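Local atomic coordinates of KLLA0F20702p (Kluyveromyces lactis, PDB entry 5Y5A), a protein that probably takes part in telomerase recruitment to telomeres as an Est1-family protein that forms a complex with Cdc13, this chain holding its N-terminal, mostly helical part. Residues 121-126 with 203-208; 83-88 with 132-137; 218-223 with 242-247. All coordinates share one frame; numbering follows the deposited sequence.

Contact 1 of 3, residues 121-126 with 203-208; sequences SILQKI and IIMEHL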
# COMPACT_ATOMS: atom_id res chain seq x y z
N SER A 121 15.44 -26.48 15.30
CA SER A 121 14.82 -27.78 15.52
C SER A 121 13.61 -27.67 16.42
O SER A 121 12.55 -28.24 16.12
CB SER A 121 15.82 -28.77 16.10
OG SER A 121 15.19 -30.01 16.36
N ILE A 122 13.75 -26.94 17.53
CA ILE A 122 12.63 -26.72 18.44
C ILE A 122 11.55 -25.85 17.78
O ILE A 122 10.37 -25.97 18.08
CB ILE A 122 13.09 -26.08 19.77
CG1 ILE A 122 13.98 -27.04 20.56
CG2 ILE A 122 11.90 -25.65 20.61
CD1 ILE A 122 14.69 -26.39 21.75
N LEU A 123 11.97 -24.98 16.85
CA LEU A 123 11.03 -24.12 16.15
C LEU A 123 10.10 -24.95 15.28
O LEU A 123 8.89 -24.70 15.21
CB LEU A 123 11.76 -23.10 15.28
CG LEU A 123 10.84 -22.31 14.35
CD1 LEU A 123 9.88 -21.44 15.15
CD2 LEU A 123 11.63 -21.47 13.36
N GLN A 124 10.66 -25.95 14.61
CA GLN A 124 9.90 -26.78 13.70
C GLN A 124 9.00 -27.75 14.46
O GLN A 124 8.16 -28.42 13.86
CB GLN A 124 10.84 -27.54 12.76
CG GLN A 124 11.55 -26.63 11.76
CD GLN A 124 12.66 -27.33 11.00
OE1 GLN A 124 13.13 -28.41 11.39
NE2 GLN A 124 13.08 -26.73 9.89
N LYS A 125 9.18 -27.82 15.77
CA LYS A 125 8.28 -28.58 16.63
C LYS A 125 7.01 -27.77 16.91
O LYS A 125 5.94 -28.34 17.11
CB LYS A 125 8.95 -28.94 17.96
CG LYS A 125 10.19 -29.81 17.85
CD LYS A 125 10.70 -30.20 19.24
CE LYS A 125 11.97 -31.02 19.16
NZ LYS A 125 12.44 -31.40 20.52
N ILE A 126 7.15 -26.45 16.90
CA ILE A 126 6.09 -25.55 17.33
C ILE A 126 5.32 -24.93 16.17
O ILE A 126 4.09 -24.80 16.23
CB ILE A 126 6.66 -24.41 18.20
CG1 ILE A 126 7.21 -24.96 19.52
CG2 ILE A 126 5.60 -23.36 18.47
CD1 ILE A 126 8.02 -23.97 20.32
N ILE A 203 10.96 -17.87 7.97
CA ILE A 203 11.97 -17.67 6.93
C ILE A 203 13.24 -17.05 7.49
O ILE A 203 14.35 -17.48 7.17
CB ILE A 203 11.42 -16.80 5.81
CG1 ILE A 203 10.44 -17.62 4.97
CG2 ILE A 203 12.54 -16.25 4.94
CD1 ILE A 203 9.55 -16.77 4.11
N ILE A 204 13.07 -16.05 8.36
CA ILE A 204 14.20 -15.42 9.02
C ILE A 204 15.01 -16.41 9.86
O ILE A 204 16.24 -16.43 9.81
CB ILE A 204 13.72 -14.24 9.89
CG1 ILE A 204 13.26 -13.10 8.99
CG2 ILE A 204 14.83 -13.77 10.83
CD1 ILE A 204 12.34 -12.13 9.66
N MET A 205 14.34 -17.26 10.62
CA MET A 205 15.06 -18.21 11.42
C MET A 205 15.72 -19.27 10.54
O MET A 205 16.83 -19.66 10.78
CB MET A 205 14.12 -18.85 12.42
CG MET A 205 13.29 -17.84 13.19
SD MET A 205 14.26 -17.02 14.44
CE MET A 205 13.38 -15.50 14.63
N GLU A 206 15.01 -19.71 9.51
CA GLU A 206 15.52 -20.75 8.63
C GLU A 206 16.68 -20.27 7.76
O GLU A 206 17.29 -21.07 7.04
CB GLU A 206 14.40 -21.27 7.73
CG GLU A 206 13.42 -22.18 8.43
CD GLU A 206 12.45 -22.82 7.46
OE1 GLU A 206 12.19 -22.22 6.40
OE2 GLU A 206 11.97 -23.93 7.75
N HIS A 207 16.99 -18.98 7.84
CA HIS A 207 18.07 -18.42 7.03
C HIS A 207 19.41 -18.40 7.78
O HIS A 207 19.46 -18.12 8.98
CB HIS A 207 17.71 -17.01 6.56
CG HIS A 207 17.58 -16.89 5.08
ND1 HIS A 207 18.43 -16.12 4.32
CD2 HIS A 207 16.70 -17.45 4.21
CE1 HIS A 207 18.08 -16.21 3.05
NE2 HIS A 207 17.04 -17.01 2.96
N LEU A 208 20.48 -18.67 7.07
CA LEU A 208 21.76 -18.67 7.71
C LEU A 208 22.29 -17.26 7.85
O LEU A 208 22.73 -16.87 8.92
CB LEU A 208 22.73 -19.50 6.90
CG LEU A 208 22.83 -19.01 5.48
CD1 LEU A 208 24.14 -18.26 5.34
CD2 LEU A 208 22.75 -20.19 4.54
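Packing between two long helices of the TPR-related Est1 region, 113-144 and 179-206, is carried here by Leu123 and Met205, with Gln124 and Glu206 beside them. The backbones are nearest at Leu123 and Met205, whose CA atoms are 8.6 Å apart, and the two segments bury only 122 Å² between them. Leu123 makes the apolar touch with a single branch: its CD2 lies 3.7 Å from Met205 CB and 4.0 Å from Met205 CG. The leucine reaches this root because CG stands anti to its backbone N (chi1 171°), and the two side chains cross at about a right angle. Met205 then bends at chi2 (-76°), which carries its sulfur off the leucine; SD is 5.3 Å from Leu123 CD2. The Met205 side chain also touches Phe97, Gln98 and Arg101 of helix 78-105, and Phe97 meets Leu123 as well, so a third helix backs the pair. Toward the solvent, extended side chains bring Gln124 NE2 to 3.7 Å from Glu206 OE2, with amide and carboxylate planes 87° apart. That separation is too long for a hydrogen bond; OE2 also has a long, weak ion pair with Lys202. The contact therefore rests on one leucine methyl against the first two methylenes of Met205, while the Gln124-Glu206 pair adds at most a loose electrostatic attraction.

Contact 2 of 3, residues 83-88 with 132-137; sequences DLTWKH and KLYYST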
# COMPACT_ATOMS: atom_id res chain seq x y z
N ASP A 83 -6.53 -11.59 17.62
CA ASP A 83 -5.59 -10.51 17.91
C ASP A 83 -4.95 -10.73 19.28
O ASP A 83 -3.74 -10.56 19.44
CB ASP A 83 -6.29 -9.15 17.86
CG ASP A 83 -6.53 -8.66 16.43
OD1 ASP A 83 -5.79 -9.07 15.51
OD2 ASP A 83 -7.46 -7.86 16.22
N LEU A 84 -5.74 -11.12 20.27
CA LEU A 84 -5.20 -11.47 21.58
C LEU A 84 -4.30 -12.71 21.49
O LEU A 84 -3.40 -12.90 22.32
CB LEU A 84 -6.32 -11.70 22.59
CG LEU A 84 -7.10 -10.47 23.05
CD1 LEU A 84 -8.23 -10.88 23.97
CD2 LEU A 84 -6.18 -9.48 23.75
N THR A 85 -4.57 -13.55 20.50
CA THR A 85 -3.79 -14.76 20.30
C THR A 85 -2.39 -14.42 19.78
O THR A 85 -1.39 -14.93 20.29
CB THR A 85 -4.48 -15.71 19.31
OG1 THR A 85 -5.71 -16.17 19.88
CG2 THR A 85 -3.58 -16.90 19.02
N TRP A 86 -2.34 -13.55 18.78
CA TRP A 86 -1.07 -13.09 18.26
C TRP A 86 -0.27 -12.38 19.33
O TRP A 86 0.88 -12.72 19.58
CB TRP A 86 -1.29 -12.15 17.07
CG TRP A 86 -0.01 -11.57 16.59
CD1 TRP A 86 0.41 -10.28 16.73
CD2 TRP A 86 1.04 -12.27 15.91
NE1 TRP A 86 1.66 -10.13 16.17
CE2 TRP A 86 2.07 -11.33 15.66
CE3 TRP A 86 1.22 -13.59 15.49
CZ2 TRP A 86 3.24 -11.68 15.00
CZ3 TRP A 86 2.39 -13.93 14.84
CH2 TRP A 86 3.39 -12.98 14.60
N LYS A 87 -0.90 -11.39 19.97
CA LYS A 87 -0.23 -10.53 20.93
C LYS A 87 0.30 -11.25 22.16
O LYS A 87 1.42 -10.99 22.60
CB LYS A 87 -1.19 -9.42 21.38
CG LYS A 87 -0.58 -8.39 22.30
CD LYS A 87 -1.62 -7.37 22.72
CE LYS A 87 -1.06 -6.37 23.70
NZ LYS A 87 -2.11 -5.43 24.18
N HIS A 88 -0.50 -12.16 22.72
CA HIS A 88 -0.19 -12.75 24.01
C HIS A 88 0.40 -14.16 23.94
O HIS A 88 1.05 -14.61 24.87
CB HIS A 88 -1.44 -12.76 24.88
CG HIS A 88 -1.96 -11.40 25.21
ND1 HIS A 88 -1.35 -10.57 26.13
CD2 HIS A 88 -3.02 -10.72 24.73
CE1 HIS A 88 -2.02 -9.44 26.21
NE2 HIS A 88 -3.04 -9.50 25.37
N LYS A 132 -1.50 -23.99 12.22
CA LYS A 132 -2.76 -24.72 12.22
C LYS A 132 -3.86 -23.94 12.91
O LYS A 132 -5.01 -23.98 12.47
CB LYS A 132 -2.61 -26.09 12.87
CG LYS A 132 -2.17 -27.18 11.91
CD LYS A 132 -2.03 -28.53 12.59
CE LYS A 132 -1.48 -29.57 11.63
NZ LYS A 132 -1.27 -30.89 12.28
N LEU A 133 -3.53 -23.24 13.99
CA LEU A 133 -4.53 -22.46 14.72
C LEU A 133 -5.23 -21.45 13.80
O LEU A 133 -6.44 -21.26 13.88
CB LEU A 133 -3.88 -21.73 15.89
CG LEU A 133 -4.82 -20.94 16.79
CD1 LEU A 133 -5.74 -21.87 17.56
CD2 LEU A 133 -4.03 -20.10 17.76
N TYR A 134 -4.47 -20.82 12.92
CA TYR A 134 -5.02 -19.80 12.03
C TYR A 134 -5.70 -20.40 10.81
O TYR A 134 -6.77 -19.95 10.41
CB TYR A 134 -3.93 -18.83 11.60
CG TYR A 134 -3.41 -18.00 12.74
CD1 TYR A 134 -4.26 -17.15 13.45
CD2 TYR A 134 -2.08 -18.05 13.11
CE1 TYR A 134 -3.79 -16.39 14.50
CE2 TYR A 134 -1.60 -17.29 14.16
CZ TYR A 134 -2.46 -16.46 14.85
OH TYR A 134 -1.99 -15.70 15.89
N TYR A 135 -5.07 -21.40 10.21
CA TYR A 135 -5.63 -22.04 9.02
C TYR A 135 -6.86 -22.89 9.35
O TYR A 135 -7.74 -23.05 8.51
CB TYR A 135 -4.56 -22.88 8.32
CG TYR A 135 -4.99 -23.39 6.96
CD1 TYR A 135 -5.12 -22.53 5.89
CD2 TYR A 135 -5.27 -24.74 6.76
CE1 TYR A 135 -5.52 -22.98 4.65
CE2 TYR A 135 -5.66 -25.21 5.52
CZ TYR A 135 -5.79 -24.32 4.46
OH TYR A 135 -6.18 -24.77 3.23
N SER A 136 -6.93 -23.43 10.57
CA SER A 136 -8.12 -24.16 11.02
C SER A 136 -9.32 -23.23 11.00
O SER A 136 -10.41 -23.61 10.57
CB SER A 136 -7.96 -24.70 12.45
OG SER A 136 -6.94 -25.69 12.53
N THR A 137 -9.10 -22.02 11.49
CA THR A 137 -10.16 -21.04 11.62
C THR A 137 -10.69 -20.66 10.24
O THR A 137 -11.90 -20.60 10.03
CB THR A 137 -9.67 -19.81 12.38
OG1 THR A 137 -8.97 -20.24 13.55
CG2 THR A 137 -10.84 -18.94 12.80
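Tyr134 OH is hydrogen-bonded to His90 ND1 and lies against Thr85 and Trp86 of segment 83-88. Its oxygen lies 3.7 Å from Thr85 CG2 and 3.6 Å from Trp86 N, the latter without a hydrogen bond. It also sits at the edge of the Trp86 indole, near the ring plane, 3.9 Å from Trp86 CE3. The tyrosine and tryptophan side chains cross at about a right angle, and the phenol ring meets the imidazole of His90 at a steep angle, so helix 78-105 supplies both the hydrogen-bond partner, His90, and the Thr85 and Trp86 atoms packed beside the hydroxyl. Thr85 is split by function: OG1 bonds to Ile81 O one turn back, whereas CG2, anti to the backbone N, faces across the interface. There it meets Leu133 CD2 tip to tip at 3.5 Å, tighter than usual for two methyls. The two segments belong to consecutive antiparallel helices, 78-105 and 113-144, of the Est1 family region, consistent with its TPR-clan assignment; the axes of the short segments stand 12.2 Å apart at 171°, a spacing bridged here by Thr85 meeting Leu133 and by the long reach of Tyr134. Helix 33-53 adds Ile45 against Thr85 and Met46 against Leu133, and Trp86 stacks on Tyr194 of helix 179-206. Within helix 113-144, Thr137 OG1 donates to Leu133 O over 2.7 Å, at a C=O...donor angle of 163°.

Contact 3 of 3, residues 218-223 with 242-247; sequences QKPLRY and GICYTH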
# COMPACT_ATOMS: atom_id res chain seq x y z
N GLN A 218 8.30 -14.86 -0.74
CA GLN A 218 7.19 -15.06 -1.66
C GLN A 218 5.96 -15.63 -0.95
O GLN A 218 4.84 -15.22 -1.22
CB GLN A 218 7.61 -15.98 -2.81
CG GLN A 218 6.71 -15.91 -4.03
CD GLN A 218 7.13 -16.88 -5.11
OE1 GLN A 218 7.52 -18.01 -4.83
NE2 GLN A 218 7.06 -16.44 -6.36
N LYS A 219 6.19 -16.58 -0.04
CA LYS A 219 5.07 -17.26 0.61
C LYS A 219 4.32 -16.36 1.61
O LYS A 219 3.09 -16.30 1.58
CB LYS A 219 5.56 -18.54 1.30
CG LYS A 219 4.43 -19.46 1.74
CD LYS A 219 4.98 -20.79 2.24
CE LYS A 219 3.86 -21.77 2.56
NZ LYS A 219 4.40 -23.08 3.03
N PRO A 220 5.04 -15.65 2.50
CA PRO A 220 4.25 -14.75 3.34
C PRO A 220 3.61 -13.62 2.55
O PRO A 220 2.51 -13.18 2.90
CB PRO A 220 5.27 -14.22 4.35
CG PRO A 220 6.61 -14.48 3.74
CD PRO A 220 6.45 -15.73 2.94
N LEU A 221 4.26 -13.17 1.48
CA LEU A 221 3.72 -12.10 0.66
C LEU A 221 2.42 -12.52 -0.01
O LEU A 221 1.54 -11.70 -0.20
CB LEU A 221 4.73 -11.65 -0.39
CG LEU A 221 5.86 -10.77 0.14
CD1 LEU A 221 6.90 -10.52 -0.93
CD2 LEU A 221 5.31 -9.47 0.65
N ARG A 222 2.30 -13.80 -0.36
CA ARG A 222 1.05 -14.27 -0.97
C ARG A 222 -0.11 -14.20 0.01
O ARG A 222 -1.21 -13.76 -0.35
CB ARG A 222 1.20 -15.69 -1.50
CG ARG A 222 -0.02 -16.15 -2.31
CD ARG A 222 -0.00 -17.64 -2.61
NE ARG A 222 -0.38 -18.44 -1.45
CZ ARG A 222 -1.07 -19.58 -1.52
NH1 ARG A 222 -1.46 -20.04 -2.70
NH2 ARG A 222 -1.37 -20.24 -0.42
N TYR A 223 0.12 -14.64 1.24
CA TYR A 223 -0.91 -14.58 2.28
C TYR A 223 -1.30 -13.14 2.59
O TYR A 223 -2.47 -12.82 2.74
CB TYR A 223 -0.45 -15.29 3.55
CG TYR A 223 -0.49 -16.80 3.46
CD1 TYR A 223 -1.70 -17.49 3.45
CD2 TYR A 223 0.68 -17.54 3.38
CE1 TYR A 223 -1.74 -18.86 3.37
CE2 TYR A 223 0.65 -18.92 3.30
CZ TYR A 223 -0.56 -19.58 3.29
OH TYR A 223 -0.60 -20.96 3.21
N GLY A 242 5.83 -4.44 4.12
CA GLY A 242 6.99 -3.56 4.13
C GLY A 242 8.11 -4.14 4.95
O GLY A 242 9.29 -3.95 4.64
N ILE A 243 7.76 -4.85 6.02
CA ILE A 243 8.78 -5.46 6.86
C ILE A 243 9.50 -6.54 6.06
O ILE A 243 10.72 -6.64 6.14
CB ILE A 243 8.19 -6.03 8.16
CG1 ILE A 243 7.68 -4.89 9.04
CG2 ILE A 243 9.24 -6.80 8.94
CD1 ILE A 243 6.99 -5.33 10.30
N CYS A 244 8.76 -7.32 5.28
CA CYS A 244 9.40 -8.27 4.37
C CYS A 244 10.40 -7.56 3.45
O CYS A 244 11.50 -8.03 3.27
CB CYS A 244 8.36 -9.02 3.53
SG CYS A 244 7.22 -10.09 4.45
N TYR A 245 10.01 -6.41 2.89
CA TYR A 245 10.88 -5.74 1.93
C TYR A 245 12.13 -5.14 2.59
O TYR A 245 13.16 -4.96 1.92
CB TYR A 245 10.11 -4.65 1.17
CG TYR A 245 9.09 -5.22 0.21
CD1 TYR A 245 9.46 -6.11 -0.80
CD2 TYR A 245 7.75 -4.87 0.31
CE1 TYR A 245 8.51 -6.64 -1.67
CE2 TYR A 245 6.80 -5.38 -0.56
CZ TYR A 245 7.18 -6.27 -1.54
OH TYR A 245 6.22 -6.77 -2.40
N THR A 246 12.08 -4.86 3.89
CA THR A 246 13.28 -4.42 4.58
C THR A 246 14.35 -5.52 4.60
O THR A 246 15.55 -5.23 4.59
CB THR A 246 13.01 -3.98 6.04
OG1 THR A 246 12.44 -5.07 6.79
CG2 THR A 246 12.07 -2.80 6.08
N HIS A 247 13.93 -6.78 4.61
CA HIS A 247 14.88 -7.89 4.67
C HIS A 247 15.62 -8.04 3.34
O HIS A 247 16.80 -8.40 3.32
CB HIS A 247 14.19 -9.21 5.03
CG HIS A 247 13.50 -9.19 6.35
ND1 HIS A 247 14.17 -8.94 7.54
CD2 HIS A 247 12.21 -9.38 6.68
CE1 HIS A 247 13.31 -8.98 8.54
NE2 HIS A 247 12.11 -9.25 8.05
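Leu221 is the side chain that Cys244 and Tyr245 share across this contact. Its CD2 lies 4.2 Å from Cys244 CB, and its CD1 is 4.1 Å from Tyr245 OH and 4.3 Å from Tyr245 CE1. With CG anti to the carbonyl carbon (chi1 -76°), both methyls reach the outer end of the phenol, and the two side chains cross obliquely. Pro220 adds a looser touch, its CG standing 4.5 Å from Cys244 SG. Helices 218-230 and 235-247 follow one another as an antiparallel hairpin, consistent with the TPR-clan assignment of this region; the segment axes are 10.5 Å apart and cross at -163°. The CA atoms of Leu221 and Cys244 come within 7.8 Å, so the small cysteine lies where the backbones are nearest. Further out, Pro220 rests on Ile203 of helix 179-206, while Tyr245 packs against Asn253 and Gln257 of helix 251-263, so each helix of the hairpin has another neighbour. No hydrogen bond joins the two segments, and the separations of 4.1 Å or more are relaxed, so at this level the two helices meet through apolar van der Waals packing.

From the N terminus, contact 2 opens on helix 78-105 and contact 1 opens on helix 113-144 before contact 2 closes farther along that same helix, at 132-137. Contact 1 closes only at 203-208, so the two cross, and together they tie helices 78-105, 113-144 and 179-206 to one another; the centres of contacts 1 and 2 are about 19 Å apart. Contact 3 follows in series and closes a short loop between consecutive helices, in the range of the Est1 DNA/RNA binding family. It touches contact 1 directly: Ile203 CD1 is 3.5 Å from Pro220 CD, and Ile204 packs against His247. The end of helix 179-206 thus joins the two family regions.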